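Local coordinates for protein soluble secreted antigen MPT53 (Mycobacterium tuberculosis, PDB 1LU4) that probably oxidises reduced, unfolded secreted proteins to form their disulfide bonds, as a thioredoxin-fold oxidoreductase of the DsbE type, at residues A1-A9 against F17-K25; F58-V67 against F81-W92. All blocks are in the same frame, centred on the assembly; numbering follows the deposited sequence.

Contact 1: residues A1-A9 against F17-K25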
# COMPACT_ATOMS: atom_id res chain seq x y z
N ALA A 1 -6.03 12.09 0.67
CA ALA A 1 -5.67 13.18 -0.22
C ALA A 1 -5.27 14.22 0.84
O ALA A 1 -5.85 14.12 1.94
CB ALA A 1 -6.69 13.43 -1.29
N ASP A 2 -4.30 14.96 0.35
CA ASP A 2 -3.69 16.06 1.09
C ASP A 2 -3.65 15.73 2.57
O ASP A 2 -2.79 14.93 2.99
CB ASP A 2 -4.45 17.33 0.68
CG ASP A 2 -3.58 18.17 -0.24
OD1 ASP A 2 -3.75 18.27 -1.47
OD2 ASP A 2 -2.64 18.76 0.34
N GLU A 3 -4.50 16.26 3.45
CA GLU A 3 -4.28 16.12 4.88
C GLU A 3 -4.48 14.71 5.43
O GLU A 3 -4.02 14.37 6.53
CB GLU A 3 -5.23 17.12 5.60
CG GLU A 3 -4.67 17.46 6.98
CD GLU A 3 -5.01 18.86 7.45
OE1 GLU A 3 -5.90 19.49 6.83
OE2 GLU A 3 -4.40 19.30 8.43
N ARG A 4 -5.14 13.78 4.73
CA ARG A 4 -5.10 12.47 5.33
C ARG A 4 -3.73 11.80 5.39
O ARG A 4 -3.52 10.93 6.24
CB ARG A 4 -5.95 11.51 4.50
CG ARG A 4 -7.42 11.84 4.49
CD ARG A 4 -8.23 10.86 3.65
NE ARG A 4 -7.80 10.86 2.26
CZ ARG A 4 -8.18 10.06 1.27
NH1 ARG A 4 -9.12 9.14 1.59
NH2 ARG A 4 -7.73 10.10 0.03
N LEU A 5 -2.84 12.23 4.50
CA LEU A 5 -1.48 11.69 4.54
C LEU A 5 -0.75 12.14 5.81
O LEU A 5 0.34 11.66 6.04
CB LEU A 5 -0.70 12.18 3.32
CG LEU A 5 -1.13 11.54 2.00
CD1 LEU A 5 -0.50 12.30 0.84
CD2 LEU A 5 -0.72 10.06 1.95
N GLN A 6 -1.30 13.03 6.64
CA GLN A 6 -0.64 13.53 7.84
C GLN A 6 -0.81 12.53 8.96
O GLN A 6 -1.56 12.76 9.90
CB GLN A 6 -1.21 14.90 8.19
CG GLN A 6 -1.53 15.75 6.98
CD GLN A 6 -0.90 17.12 7.20
OE1 GLN A 6 -1.42 18.08 6.65
NE2 GLN A 6 0.16 17.09 7.99
N PHE A 7 -0.13 11.39 8.81
CA PHE A 7 -0.14 10.38 9.86
C PHE A 7 1.30 9.98 10.15
O PHE A 7 2.15 10.16 9.27
CB PHE A 7 -0.95 9.14 9.50
CG PHE A 7 -0.49 8.41 8.24
CD1 PHE A 7 0.50 7.46 8.23
CD2 PHE A 7 -1.12 8.67 7.03
CE1 PHE A 7 0.89 6.82 7.09
CE2 PHE A 7 -0.71 8.02 5.86
CZ PHE A 7 0.29 7.05 5.87
N THR A 8 1.49 9.37 11.30
CA THR A 8 2.78 8.71 11.55
C THR A 8 2.50 7.25 11.82
O THR A 8 1.40 6.82 12.19
CB THR A 8 3.60 9.37 12.66
OG1 THR A 8 2.90 9.33 13.92
CG2 THR A 8 3.84 10.84 12.31
N ALA A 9 3.56 6.49 11.57
CA ALA A 9 3.42 5.06 11.63
C ALA A 9 4.72 4.37 12.00
O ALA A 9 5.74 5.05 12.13
CB ALA A 9 2.98 4.62 10.22
N PHE A 17 7.83 6.14 10.38
CA PHE A 17 7.54 6.62 9.03
C PHE A 17 6.54 7.75 9.16
O PHE A 17 5.56 7.64 9.92
CB PHE A 17 6.99 5.49 8.17
CG PHE A 17 6.61 5.99 6.77
CD1 PHE A 17 7.64 6.14 5.83
CD2 PHE A 17 5.32 6.28 6.43
CE1 PHE A 17 7.32 6.60 4.55
CE2 PHE A 17 4.99 6.73 5.14
CZ PHE A 17 6.00 6.90 4.21
N ASP A 18 6.72 8.82 8.42
CA ASP A 18 5.83 9.98 8.44
C ASP A 18 5.13 10.09 7.10
O ASP A 18 5.80 10.33 6.09
CB ASP A 18 6.64 11.24 8.71
CG ASP A 18 5.83 12.51 8.79
OD1 ASP A 18 4.59 12.43 8.63
OD2 ASP A 18 6.46 13.56 8.99
N GLY A 19 3.83 9.87 7.09
CA GLY A 19 3.02 9.98 5.91
C GLY A 19 3.10 11.31 5.22
O GLY A 19 2.88 11.43 4.00
N ALA A 20 3.43 12.36 5.98
CA ALA A 20 3.48 13.68 5.37
C ALA A 20 4.59 13.68 4.31
O ALA A 20 4.52 14.52 3.41
CB ALA A 20 3.72 14.73 6.43
N SER A 21 5.56 12.78 4.43
CA SER A 21 6.63 12.73 3.41
C SER A 21 6.10 12.36 2.05
O SER A 21 6.83 12.58 1.09
CB SER A 21 7.71 11.73 3.86
OG SER A 21 7.25 10.38 3.80
N LEU A 22 4.87 11.83 1.96
CA LEU A 22 4.30 11.45 0.69
C LEU A 22 3.69 12.63 -0.00
O LEU A 22 3.37 12.56 -1.20
CB LEU A 22 3.24 10.35 0.90
CG LEU A 22 3.83 9.02 1.44
CD1 LEU A 22 2.69 8.11 1.83
CD2 LEU A 22 4.76 8.36 0.44
N GLN A 23 3.44 13.72 0.72
CA GLN A 23 2.77 14.85 0.05
C GLN A 23 3.63 15.40 -1.07
O GLN A 23 4.88 15.57 -1.02
CB GLN A 23 2.40 15.88 1.13
CG GLN A 23 1.36 15.34 2.09
CD GLN A 23 0.98 16.27 3.22
OE1 GLN A 23 -0.19 16.33 3.63
NE2 GLN A 23 1.97 17.01 3.74
N GLY A 24 2.99 15.72 -2.20
CA GLY A 24 3.58 16.41 -3.33
C GLY A 24 4.36 15.50 -4.26
O GLY A 24 5.12 16.03 -5.08
N LYS A 25 4.16 14.19 -4.14
CA LYS A 25 4.83 13.32 -5.11
C LYS A 25 3.84 12.19 -5.44
O LYS A 25 2.87 11.89 -4.73
CB LYS A 25 6.19 12.88 -4.58
CG LYS A 25 6.05 12.11 -3.32
CD LYS A 25 7.31 11.41 -2.85
CE LYS A 25 8.07 12.19 -1.81
NZ LYS A 25 8.83 11.26 -0.93
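One face of the Phe-7 ring is covered by Gly-19 CA, 4.0 Å from the ring centroid and 12° off the normal, a CH-pi contact. Phe-7 holds its CG between the backbone N and the carbonyl carbon (chi1 59°), which brings the ring back to Gly-19 although its CB points away, while its O takes the Gly-19 N at 2.8 Å. Leu-5 and Leu-22 cross at about a right angle, with Leu-5 CD2 3.9 Å from Leu-22 CD1. The other branch of Leu-5 turns to Gln-23, CD1 lying 3.8 Å from Gln-23 CG as the side chains run past each other in opposite directions. Between the strands, Ala-9 and Phe-17 form an antiparallel hydrogen-bonded pair, Ala-9 N to Phe-17 O at 2.8 Å and Phe-17 N to Ala-9 O at 2.9 Å. Asp-18 OD1 receives the Ala-20 N (2.9 Å) from above the carboxylate plane, an Asx turn leading into the 3-10 segment 19-22. The hairpin and its flanking segments pack on the central sheet: Phe-7, Ala-9 and Phe-17 on Leu-84 of strand 82-85, Leu-22 on Val-59 of strand 57-62, Leu-5 on Tyr-106 of strand 102-106.

Contact 2: residues F58-V67 against F81-W92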
# COMPACT_ATOMS: atom_id res chain seq x y z
N PHE A 58 5.73 3.76 -3.20
CA PHE A 58 4.73 2.77 -2.78
C PHE A 58 4.85 2.56 -1.28
O PHE A 58 5.94 2.40 -0.74
CB PHE A 58 5.00 1.40 -3.46
CG PHE A 58 4.61 1.38 -4.93
CD1 PHE A 58 5.36 2.10 -5.86
CD2 PHE A 58 3.51 0.64 -5.35
CE1 PHE A 58 5.00 2.06 -7.21
CE2 PHE A 58 3.14 0.58 -6.69
CZ PHE A 58 3.91 1.30 -7.58
N VAL A 59 3.68 2.52 -0.61
CA VAL A 59 3.62 2.22 0.81
C VAL A 59 2.52 1.22 1.01
O VAL A 59 1.36 1.46 0.73
CB VAL A 59 3.36 3.48 1.63
CG1 VAL A 59 3.29 3.17 3.13
CG2 VAL A 59 4.43 4.54 1.34
N GLY A 60 2.93 0.06 1.54
CA GLY A 60 1.94 -0.96 1.96
C GLY A 60 1.53 -0.68 3.40
O GLY A 60 2.33 -0.21 4.21
N ILE A 61 0.28 -1.00 3.73
CA ILE A 61 -0.25 -0.73 5.05
C ILE A 61 -0.99 -2.01 5.46
O ILE A 61 -2.03 -2.36 4.88
CB ILE A 61 -1.17 0.51 5.09
CG1 ILE A 61 -0.43 1.74 4.51
CG2 ILE A 61 -1.64 0.74 6.51
CD1 ILE A 61 -1.20 3.00 4.35
N ALA A 62 -0.41 -2.73 6.42
CA ALA A 62 -0.95 -4.05 6.79
C ALA A 62 -1.63 -3.94 8.14
O ALA A 62 -1.24 -3.16 9.03
CB ALA A 62 0.21 -5.06 6.90
N THR A 63 -2.65 -4.79 8.34
CA THR A 63 -3.30 -4.86 9.66
C THR A 63 -3.88 -6.28 9.80
O THR A 63 -3.83 -7.11 8.90
CB THR A 63 -4.35 -3.78 9.81
OG1 THR A 63 -4.75 -3.70 11.23
CG2 THR A 63 -5.60 -4.02 8.98
N ARG A 64 -4.42 -6.52 10.98
CA ARG A 64 -5.14 -7.80 11.30
C ARG A 64 -4.20 -8.98 11.21
O ARG A 64 -4.64 -10.09 10.84
CB ARG A 64 -6.37 -7.99 10.43
CG ARG A 64 -7.46 -6.97 10.80
CD ARG A 64 -8.71 -7.44 10.16
NE ARG A 64 -9.40 -8.45 10.83
CZ ARG A 64 -10.45 -9.09 10.30
NH1 ARG A 64 -10.86 -8.83 9.10
NH2 ARG A 64 -11.08 -10.00 10.95
N ALA A 65 -2.95 -8.81 11.60
CA ALA A 65 -2.03 -9.96 11.60
C ALA A 65 -0.86 -9.65 12.52
O ALA A 65 -0.57 -8.47 12.79
CB ALA A 65 -1.51 -10.28 10.19
N ASP A 66 -0.16 -10.69 12.96
CA ASP A 66 1.04 -10.43 13.73
C ASP A 66 2.18 -9.99 12.81
O ASP A 66 2.20 -10.23 11.59
CB ASP A 66 1.48 -11.66 14.52
CG ASP A 66 1.65 -12.84 13.60
OD1 ASP A 66 2.74 -13.09 13.11
OD2 ASP A 66 0.64 -13.51 13.29
N VAL A 67 3.16 -9.31 13.43
CA VAL A 67 4.20 -8.70 12.60
C VAL A 67 5.02 -9.75 11.89
O VAL A 67 5.43 -9.54 10.74
CB VAL A 67 5.09 -7.79 13.47
CG1 VAL A 67 6.11 -7.07 12.55
CG2 VAL A 67 4.34 -6.76 14.23
N PHE A 81 9.58 -2.01 -0.69
CA PHE A 81 9.09 -0.68 -0.43
C PHE A 81 8.62 -0.65 1.02
O PHE A 81 8.50 -1.70 1.66
CB PHE A 81 7.98 -0.24 -1.41
CG PHE A 81 6.87 -1.24 -1.61
CD1 PHE A 81 5.79 -1.29 -0.69
CD2 PHE A 81 6.83 -2.10 -2.68
CE1 PHE A 81 4.74 -2.16 -0.92
CE2 PHE A 81 5.77 -2.96 -2.93
CZ PHE A 81 4.73 -2.97 -2.01
N THR A 82 8.33 0.54 1.53
CA THR A 82 7.91 0.66 2.93
C THR A 82 6.60 -0.10 3.15
O THR A 82 5.66 0.05 2.39
CB THR A 82 7.65 2.15 3.26
OG1 THR A 82 8.88 2.86 3.08
CG2 THR A 82 7.17 2.30 4.69
N ASN A 83 6.55 -0.88 4.22
CA ASN A 83 5.29 -1.50 4.68
C ASN A 83 5.11 -1.17 6.14
O ASN A 83 6.01 -1.28 6.96
CB ASN A 83 5.31 -3.03 4.46
CG ASN A 83 5.10 -3.34 3.00
OD1 ASN A 83 3.97 -3.38 2.51
ND2 ASN A 83 6.21 -3.48 2.31
N LEU A 84 3.90 -0.73 6.47
CA LEU A 84 3.55 -0.22 7.78
C LEU A 84 2.78 -1.27 8.58
O LEU A 84 1.89 -1.93 8.05
CB LEU A 84 2.67 1.04 7.67
CG LEU A 84 3.38 2.17 6.85
CD1 LEU A 84 2.49 3.40 6.79
CD2 LEU A 84 4.74 2.54 7.41
N ASN A 85 3.15 -1.41 9.84
CA ASN A 85 2.41 -2.29 10.74
C ASN A 85 1.31 -1.45 11.38
O ASN A 85 1.57 -0.79 12.41
CB ASN A 85 3.38 -2.83 11.80
CG ASN A 85 2.65 -3.67 12.84
OD1 ASN A 85 1.50 -4.01 12.70
ND2 ASN A 85 3.35 -3.95 13.92
N ASP A 86 0.14 -1.39 10.78
CA ASP A 86 -0.94 -0.56 11.30
C ASP A 86 -1.72 -1.41 12.28
O ASP A 86 -2.85 -1.84 12.04
CB ASP A 86 -1.83 -0.10 10.16
CG ASP A 86 -2.92 0.88 10.59
OD1 ASP A 86 -2.73 1.63 11.53
OD2 ASP A 86 -3.98 0.89 9.95
N ALA A 87 -1.08 -1.68 13.42
CA ALA A 87 -1.49 -2.76 14.28
C ALA A 87 -2.92 -2.54 14.77
O ALA A 87 -3.65 -3.51 14.98
CB ALA A 87 -0.54 -2.86 15.48
N ASP A 88 -3.30 -1.29 15.07
CA ASP A 88 -4.64 -1.08 15.60
C ASP A 88 -5.60 -0.53 14.56
O ASP A 88 -6.73 -0.13 14.87
CB ASP A 88 -4.59 -0.15 16.82
CG ASP A 88 -3.80 -0.78 17.96
OD1 ASP A 88 -3.73 -2.01 18.12
OD2 ASP A 88 -3.22 0.02 18.72
N GLY A 89 -5.22 -0.52 13.29
CA GLY A 89 -6.11 -0.09 12.26
C GLY A 89 -6.38 1.38 12.19
O GLY A 89 -7.35 1.79 11.53
N VAL A 90 -5.58 2.21 12.83
CA VAL A 90 -5.83 3.64 12.82
C VAL A 90 -5.68 4.26 11.43
O VAL A 90 -6.47 5.10 11.04
CB VAL A 90 -4.92 4.31 13.88
CG1 VAL A 90 -4.89 5.84 13.77
CG2 VAL A 90 -5.37 3.91 15.30
N ILE A 91 -4.63 3.84 10.70
CA ILE A 91 -4.51 4.40 9.34
C ILE A 91 -5.57 3.84 8.43
O ILE A 91 -6.17 4.57 7.61
CB ILE A 91 -3.08 4.14 8.76
CG1 ILE A 91 -2.00 4.70 9.73
CG2 ILE A 91 -2.96 4.68 7.37
CD1 ILE A 91 -0.63 4.13 9.33
N TRP A 92 -5.90 2.56 8.56
CA TRP A 92 -6.96 1.96 7.77
C TRP A 92 -8.23 2.67 7.80
O TRP A 92 -9.04 3.06 7.05
CB TRP A 92 -7.25 0.54 8.12
CG TRP A 92 -6.27 -0.38 7.52
CD1 TRP A 92 -4.92 -0.38 7.68
CD2 TRP A 92 -6.58 -1.47 6.64
NE1 TRP A 92 -4.36 -1.34 7.02
CE2 TRP A 92 -5.33 -2.05 6.35
CE3 TRP A 92 -7.71 -2.04 6.05
CZ2 TRP A 92 -4.98 -3.16 5.54
CZ3 TRP A 92 -7.48 -3.15 5.23
CH2 TRP A 92 -6.19 -3.63 5.03
O HOH W 1 8.41 3.02 -0.14
O HOH W 2 0.21 -6.01 13.96
O HOH W 3 -2.89 -6.05 13.60
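A beta-alpha-beta crossover of the thioredoxin fold brings strands 57-62 and 82-85 side by side and parallel, joined through helix 67-77. Gly-60 lies at the centre of the pairing: its N donates to Thr-82 O (2.9 Å) in the carbonyl plane, and its O accepts from Leu-84 N. Ala-62 N then donates to Leu-84 O with an N-H...O angle of 170°. At the start of the pairing, Phe-58 CB sits over one face of the Phe-81 ring, 4.0 Å from its centroid, and water 1 bridges Phe-58 O and Thr-82 N. On the sheet face of Val-59, Ile-61 and Leu-84, Leu-84 CD1 meets Val-59 CG1 at 3.8 Å, and Ile-61 sends CD1 to Ile-91 CG2. Beyond the strands, the Asp-86 carboxylate grips the start of helix 90-94, OD1 accepting from Ile-91 N and OD2 from Trp-92 N, both from the syn side and tilted about 25° out of its plane. Asp-86 O is held from opposite faces by Gly-89 N and Thr-63 OG1. A chi1 of -167° turns Thr-63 OG1 toward Asp-86 O (2.8 Å) and sets CG2 over the indole of Trp-92, in the conformer given here 3.5 Å from the five-membered ring centroid.

In the fold
From the N terminus, contact 1 closes first: 1-9 turns back through the short loop after strand 8-10 and meets 17-25, completing a hairpin. The chain then enters the central sheet at strand 27-32, passes through helix 37-52 and returns as strand 57-62, where contact 2 begins. Once the chain has run through helix 67-77, contact 2 closes, setting 81-92 beside 58-67 at one outer side of the sheet. The two closures follow in series and neither crosses the other. Their centres are about 14 Å apart, yet they touch: Ala-9 CB lies 3.7 Å from Leu-84 CD1, and Phe-7 CD1 3.7 Å from Ile-91 CD1, tying the N-terminal hairpin to strand 82-85 and helix 90-94.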